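Local structure of enoyl-CoA hydratase carB homologue (Streptomyces cattleya, 5O34) at residues A[181-189]-A[263-274]. The protein probably forms the carboxymethylproline precursor of the carbapenem antibiotic thienamycin from malonyl-CoA and pyrroline-5-carboxylate, as a crotonase-like enzyme. Residues are numbered along the deposited sequence; the frame is centred on the assembly and turned at random.
Sequences IACNFGGFM and LERIRREAKESH
Phe-185 lies flat against Ile-266: the methyl CG2 stands over the centre of the ring, 3.6 Å from the centroid and 6° off its normal, a CH-pi contact. With CG2 anti to the backbone N of Ile-266, the methyl reaches both the ring and Asn-184 CB, the latter at 3.7 Å. Ala-270 CB approaches Phe-185 CE1 obliquely at 3.7 Å, while Leu-263 crosses the phenyl group at about a right angle, its CD2 touching both Phe-185 CD2 and Met-189 CE, each at 3.9 Å. Asn-184 is a knob among Ile-266, Glu-269, Ala-270 and Ser-273. Its ND2 donates to Ser-273 OG (3.2 Å, 155° at the hydrogen), with the hydroxyl oxygen almost in the amide plane, which favours this turn of the carboxamide. Farther along, the His-274 ring lies across Ala-182, whose CB sits over one ring face 4.0 Å from the centroid. The axes of helices 184-189 and 263-273 run nearly antiparallel (152°), 10.3 Å apart; the contact joins the last modelled helix, 252-273, to the start of helix 184-194. Tyr-132 meets Phe-185 edge-to-face, and Arg-254 of the second subunit packs on Asn-184 and Ser-273. The chemistry is thus mainly apolar, with one directional bond, to a Ser-273 hydroxyl that also makes a weak hydrogen bond to Ser-250 O of the second subunit, so the helix pair and the subunit boundary meet at this oxygen.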
ATOM      1  N   ILE A 181     -22.058 -11.604  -6.635  1.00 56.86           N
ATOM      2  CA  ILE A 181     -22.164 -11.155  -5.244  1.00 56.59           C
ATOM      3  C   ILE A 181     -21.181 -10.002  -4.970  1.00 58.65           C
ATOM      4  O   ILE A 181     -20.181  -9.865  -5.684  1.00 57.61           O
ATOM      5  CB  ILE A 181     -22.033 -12.334  -4.237  1.00 59.90           C
ATOM      6  CG1 ILE A 181     -20.643 -13.023  -4.322  1.00 60.12           C
ATOM      7  CG2 ILE A 181     -23.188 -13.349  -4.424  1.00 60.28           C
ATOM      8  CD1 ILE A 181     -20.304 -13.966  -3.147  1.00 65.71           C
ATOM      9  N   ALA A 182     -21.478  -9.164  -3.957  1.00 53.64           N
ATOM     10  CA  ALA A 182     -20.630  -8.033  -3.566  1.00 52.79           C
ATOM     11  C   ALA A 182     -19.236  -8.454  -3.029  1.00 56.54           C
ATOM     12  O   ALA A 182     -19.023  -9.624  -2.694  1.00 55.79           O
ATOM     13  CB  ALA A 182     -21.354  -7.157  -2.562  1.00 52.97           C
ATOM     14  N   CYS A 183     -18.275  -7.511  -2.994  1.00 54.21           N
ATOM     15  CA  CYS A 183     -16.926  -7.827  -2.529  1.00 54.47           C
ATOM     16  C   CYS A 183     -16.295  -6.718  -1.669  1.00 56.06           C
ATOM     17  O   CYS A 183     -15.164  -6.285  -1.917  1.00 56.40           O
ATOM     18  CB  CYS A 183     -16.030  -8.227  -3.696  1.00 55.72           C
ATOM     19  SG  CYS A 183     -14.554  -9.143  -3.196  1.00 60.11           S
ATOM     20  N   ASN A 184     -17.021  -6.305  -0.621  1.00 51.13           N
ATOM     21  CA  ASN A 184     -16.601  -5.273   0.330  1.00 50.15           C
ATOM     22  C   ASN A 184     -15.361  -5.701   1.091  1.00 52.29           C
ATOM     23  O   ASN A 184     -14.399  -4.939   1.171  1.00 53.17           O
ATOM     24  CB  ASN A 184     -17.737  -4.947   1.315  1.00 49.07           C
ATOM     25  CG  ASN A 184     -19.036  -4.601   0.645  1.00 64.85           C
ATOM     26  OD1 ASN A 184     -19.694  -5.457   0.047  1.00 61.74           O
ATOM     27  ND2 ASN A 184     -19.422  -3.342   0.723  1.00 53.93           N
ATOM     28  N   PHE A 185     -15.391  -6.917   1.646  1.00 47.58           N
ATOM     29  CA  PHE A 185     -14.299  -7.504   2.406  1.00 46.97           C
ATOM     30  C   PHE A 185     -13.101  -7.799   1.516  1.00 49.96           C
ATOM     31  O   PHE A 185     -11.982  -7.422   1.862  1.00 49.73           O
ATOM     32  CB  PHE A 185     -14.775  -8.761   3.134  1.00 48.63           C
ATOM     33  CG  PHE A 185     -15.479  -8.481   4.436  1.00 50.10           C
ATOM     34  CD1 PHE A 185     -16.839  -8.737   4.579  1.00 52.64           C
ATOM     35  CD2 PHE A 185     -14.787  -7.947   5.519  1.00 51.51           C
ATOM     36  CE1 PHE A 185     -17.493  -8.480   5.791  1.00 53.33           C
ATOM     37  CE2 PHE A 185     -15.439  -7.695   6.729  1.00 54.01           C
ATOM     38  CZ  PHE A 185     -16.791  -7.951   6.855  1.00 51.90           C
ATOM     39  N   GLY A 186     -13.355  -8.414   0.364  1.00 46.23           N
ATOM     40  CA  GLY A 186     -12.324  -8.748  -0.608  1.00 46.48           C
ATOM     41  C   GLY A 186     -11.568  -7.529  -1.085  1.00 51.53           C
ATOM     42  O   GLY A 186     -10.339  -7.545  -1.121  1.00 52.56           O
ATOM     43  N   GLY A 187     -12.310  -6.466  -1.388  1.00 48.03           N
ATOM     44  CA  GLY A 187     -11.769  -5.183  -1.812  1.00 47.87           C
ATOM     45  C   GLY A 187     -10.881  -4.579  -0.747  1.00 52.23           C
ATOM     46  O   GLY A 187      -9.741  -4.208  -1.037  1.00 52.46           O
ATOM     47  N   PHE A 188     -11.369  -4.531   0.509  1.00 48.45           N
ATOM     48  CA  PHE A 188     -10.580  -4.012   1.632  1.00 47.60           C
ATOM     49  C   PHE A 188      -9.306  -4.833   1.911  1.00 53.48           C
ATOM     50  O   PHE A 188      -8.216  -4.263   2.026  1.00 54.07           O
ATOM     51  CB  PHE A 188     -11.432  -3.887   2.907  1.00 48.82           C
ATOM     52  CG  PHE A 188     -10.618  -3.409   4.083  1.00 50.00           C
ATOM     53  CD1 PHE A 188     -10.316  -2.060   4.238  1.00 52.32           C
ATOM     54  CD2 PHE A 188     -10.093  -4.313   5.001  1.00 51.19           C
ATOM     55  CE1 PHE A 188      -9.508  -1.625   5.284  1.00 52.45           C
ATOM     56  CE2 PHE A 188      -9.289  -3.874   6.049  1.00 53.50           C
ATOM     57  CZ  PHE A 188      -8.987  -2.535   6.172  1.00 51.41           C
ATOM     58  N   MET A 189      -9.454  -6.160   2.038  1.00 50.86           N
ATOM     59  CA  MET A 189      -8.368  -7.079   2.379  1.00 51.30           C
ATOM     60  C   MET A 189      -7.274  -7.180   1.313  1.00 54.05           C
ATOM     61  O   MET A 189      -6.096  -7.278   1.673  1.00 53.65           O
ATOM     62  CB  MET A 189      -8.920  -8.468   2.743  1.00 54.25           C
ATOM     63  CG  MET A 189      -9.300  -8.590   4.214  1.00 58.98           C
ATOM     64  SD  MET A 189     -10.184 -10.110   4.688  1.00 63.83           S
ATOM     65  CE  MET A 189     -11.732  -9.652   4.297  1.00 60.53           C
ATOM     66  N   LEU A 263     -11.776  -3.687   9.123  1.00 47.43           N
ATOM     67  CA  LEU A 263     -12.705  -4.818   9.032  1.00 46.06           C
ATOM     68  C   LEU A 263     -13.998  -4.524   9.784  1.00 50.97           C
ATOM     69  O   LEU A 263     -15.073  -4.895   9.298  1.00 51.34           O
ATOM     70  CB  LEU A 263     -12.065  -6.107   9.589  1.00 45.54           C
ATOM     71  CG  LEU A 263     -10.923  -6.773   8.787  1.00 48.60           C
ATOM     72  CD1 LEU A 263     -10.184  -7.760   9.648  1.00 47.51           C
ATOM     73  CD2 LEU A 263     -11.442  -7.462   7.534  1.00 49.59           C
ATOM     74  N   GLU A 264     -13.901  -3.860  10.966  1.00 47.17           N
ATOM     75  CA  GLU A 264     -15.054  -3.485  11.799  1.00 47.08           C
ATOM     76  C   GLU A 264     -16.002  -2.485  11.118  1.00 53.35           C
ATOM     77  O   GLU A 264     -17.216  -2.577  11.303  1.00 54.03           O
ATOM     78  CB  GLU A 264     -14.613  -2.949  13.175  1.00 48.03           C
ATOM     79  CG  GLU A 264     -14.111  -4.013  14.141  1.00 58.25           C
ATOM     80  CD  GLU A 264     -15.088  -5.046  14.691  1.00 82.63           C
ATOM     81  OE1 GLU A 264     -14.651  -5.850  15.549  1.00 80.67           O
ATOM     82  OE2 GLU A 264     -16.272  -5.068  14.272  1.00 71.68           O
ATOM     83  N   ARG A 265     -15.456  -1.537  10.339  1.00 50.51           N
ATOM     84  CA  ARG A 265     -16.258  -0.562   9.601  1.00 51.08           C
ATOM     85  C   ARG A 265     -17.031  -1.201   8.439  1.00 56.24           C
ATOM     86  O   ARG A 265     -18.086  -0.689   8.067  1.00 57.67           O
ATOM     87  CB  ARG A 265     -15.379   0.579   9.089  1.00 52.50           C
ATOM     88  CG  ARG A 265     -15.282   1.738  10.077  1.00 63.31           C
ATOM     89  CD  ARG A 265     -14.553   2.923   9.488  1.00 69.58           C
ATOM     90  NE  ARG A 265     -13.160   2.590   9.195  1.00 72.25           N
ATOM     91  CZ  ARG A 265     -12.147   2.808  10.023  1.00 77.01           C
ATOM     92  NH1 ARG A 265     -12.354   3.388  11.198  1.00 57.76           N
ATOM     93  NH2 ARG A 265     -10.916   2.456   9.679  1.00 64.26           N
ATOM     94  N   ILE A 266     -16.513  -2.318   7.880  1.00 52.46           N
ATOM     95  CA  ILE A 266     -17.120  -3.056   6.762  1.00 51.97           C
ATOM     96  C   ILE A 266     -18.428  -3.751   7.172  1.00 54.31           C
ATOM     97  O   ILE A 266     -19.302  -3.899   6.325  1.00 54.22           O
ATOM     98  CB  ILE A 266     -16.120  -4.065   6.066  1.00 54.91           C
ATOM     99  CG1 ILE A 266     -14.744  -3.437   5.697  1.00 54.80           C
ATOM    100  CG2 ILE A 266     -16.730  -4.768   4.839  1.00 55.76           C
ATOM    101  CD1 ILE A 266     -14.727  -2.051   5.033  1.00 62.90           C
ATOM    102  N   ARG A 267     -18.550  -4.193   8.444  1.00 50.19           N
ATOM    103  CA  ARG A 267     -19.709  -4.926   8.975  1.00 50.66           C
ATOM    104  C   ARG A 267     -21.063  -4.415   8.427  1.00 56.43           C
ATOM    105  O   ARG A 267     -21.746  -5.144   7.700  1.00 56.15           O
ATOM    106  CB  ARG A 267     -19.686  -4.957  10.516  1.00 49.34           C
ATOM    107  CG  ARG A 267     -20.689  -5.932  11.148  1.00 55.64           C
ATOM    108  CD  ARG A 267     -20.797  -5.793  12.671  1.00 53.50           C
ATOM    109  NE  ARG A 267     -19.551  -6.127  13.372  1.00 54.36           N
ATOM    110  CZ  ARG A 267     -19.199  -7.355  13.752  1.00 65.21           C
ATOM    111  NH1 ARG A 267     -19.993  -8.388  13.505  1.00 51.66           N
ATOM    112  NH2 ARG A 267     -18.040  -7.559  14.367  1.00 52.62           N
ATOM    113  N   ARG A 268     -21.394  -3.149   8.707  1.00 55.02           N
ATOM    114  CA  ARG A 268     -22.627  -2.502   8.258  1.00 55.98           C
ATOM    115  C   ARG A 268     -22.686  -2.356   6.720  1.00 62.15           C
ATOM    116  O   ARG A 268     -23.732  -2.618   6.125  1.00 62.22           O
ATOM    117  CB  ARG A 268     -22.812  -1.169   9.015  1.00 56.50           C
ATOM    118  CG  ARG A 268     -23.509  -0.033   8.262  1.00 66.58           C
ATOM    119  CD  ARG A 268     -25.022  -0.035   8.382  1.00 72.85           C
ATOM    120  NE  ARG A 268     -25.603   1.092   7.643  1.00 77.47           N
ATOM    121  CZ  ARG A 268     -26.888   1.432   7.664  1.00 90.25           C
ATOM    122  NH1 ARG A 268     -27.753   0.748   8.405  1.00 78.98           N
ATOM    123  NH2 ARG A 268     -27.319   2.467   6.949  1.00 76.48           N
ATOM    124  N   GLU A 269     -21.566  -1.968   6.086  1.00 60.57           N
ATOM    125  CA  GLU A 269     -21.450  -1.807   4.626  1.00 61.18           C
ATOM    126  C   GLU A 269     -21.710  -3.114   3.853  1.00 65.71           C
ATOM    127  O   GLU A 269     -22.494  -3.114   2.901  1.00 65.69           O
ATOM    128  CB  GLU A 269     -20.069  -1.246   4.254  1.00 62.78           C
ATOM    129  CG  GLU A 269     -19.884   0.230   4.563  1.00 73.21           C
ATOM    130  CD  GLU A 269     -18.462   0.770   4.566  1.00 89.53           C
ATOM    131  OE1 GLU A 269     -17.530   0.050   4.136  1.00 72.61           O
ATOM    132  OE2 GLU A 269     -18.282   1.929   5.007  1.00 85.96           O
ATOM    133  N   ALA A 270     -21.059  -4.219   4.269  1.00 63.16           N
ATOM    134  CA  ALA A 270     -21.184  -5.558   3.666  1.00 63.37           C
ATOM    135  C   ALA A 270     -22.621  -6.080   3.735  1.00 70.07           C
ATOM    136  O   ALA A 270     -23.071  -6.755   2.807  1.00 70.13           O
ATOM    137  CB  ALA A 270     -20.242  -6.538   4.347  1.00 63.62           C
ATOM    138  N   LYS A 271     -23.339  -5.745   4.828  1.00 67.74           N
ATOM    139  CA  LYS A 271     -24.738  -6.110   5.044  1.00 67.62           C
ATOM    140  C   LYS A 271     -25.633  -5.530   3.944  1.00 74.67           C
ATOM    141  O   LYS A 271     -26.340  -6.292   3.278  1.00 76.06           O
ATOM    142  CB  LYS A 271     -25.205  -5.668   6.436  1.00 68.29           C
ATOM    143  CG  LYS A 271     -24.850  -6.670   7.518  1.00 68.24           C
ATOM    144  CD  LYS A 271     -24.925  -6.057   8.905  1.00 69.12           C
ATOM    145  CE  LYS A 271     -24.636  -7.082   9.967  1.00 64.18           C
ATOM    146  NZ  LYS A 271     -24.710  -6.489  11.320  1.00 63.26           N
ATOM    147  N   GLU A 272     -25.553  -4.203   3.712  1.00 71.58           N
ATOM    148  CA  GLU A 272     -26.314  -3.501   2.671  1.00 71.59           C
ATOM    149  C   GLU A 272     -26.021  -4.059   1.266  1.00 76.98           C
ATOM    150  O   GLU A 272     -26.950  -4.271   0.487  1.00 77.23           O
ATOM    151  CB  GLU A 272     -26.008  -1.996   2.703  1.00 72.83           C
ATOM    152  CG  GLU A 272     -26.532  -1.272   3.928  1.00 87.08           C
ATOM    153  CD  GLU A 272     -26.178   0.200   3.951  1.00114.80           C
ATOM    154  OE1 GLU A 272     -26.977   1.016   3.435  1.00114.33           O
ATOM    155  OE2 GLU A 272     -25.085   0.532   4.462  1.00110.65           O
ATOM    156  N   SER A 273     -24.734  -4.314   0.964  1.00 73.82           N
ATOM    157  CA  SER A 273     -24.244  -4.804  -0.330  1.00 73.66           C
ATOM    158  C   SER A 273     -24.684  -6.232  -0.713  1.00 78.64           C
ATOM    159  O   SER A 273     -24.995  -6.468  -1.886  1.00 77.90           O
ATOM    160  CB  SER A 273     -22.728  -4.686  -0.398  1.00 75.74           C
ATOM    161  OG  SER A 273     -22.310  -3.359  -0.669  1.00 81.00           O
ATOM    162  N   HIS A 274     -24.690  -7.179   0.248  1.00 75.64           N
ATOM    163  CA  HIS A 274     -25.108  -8.560  -0.015  1.00 92.51           C
ATOM    164  C   HIS A 274     -26.633  -8.740   0.067  1.00109.87           C
ATOM    165  O   HIS A 274     -27.380  -7.773   0.232  1.00 70.62           O
ATOM    166  CB  HIS A 274     -24.389  -9.545   0.917  1.00 93.16           C
ATOM    167  CG  HIS A 274     -22.922  -9.669   0.645  1.00 96.59           C
ATOM    168  ND1 HIS A 274     -22.422 -10.653  -0.185  1.00 98.44           N
ATOM    169  CD2 HIS A 274     -21.889  -8.925   1.104  1.00 98.12           C
ATOM    170  CE1 HIS A 274     -21.109 -10.479  -0.204  1.00 97.65           C
ATOM    171  NE2 HIS A 274     -20.744  -9.449   0.554  1.00 97.89           N
TER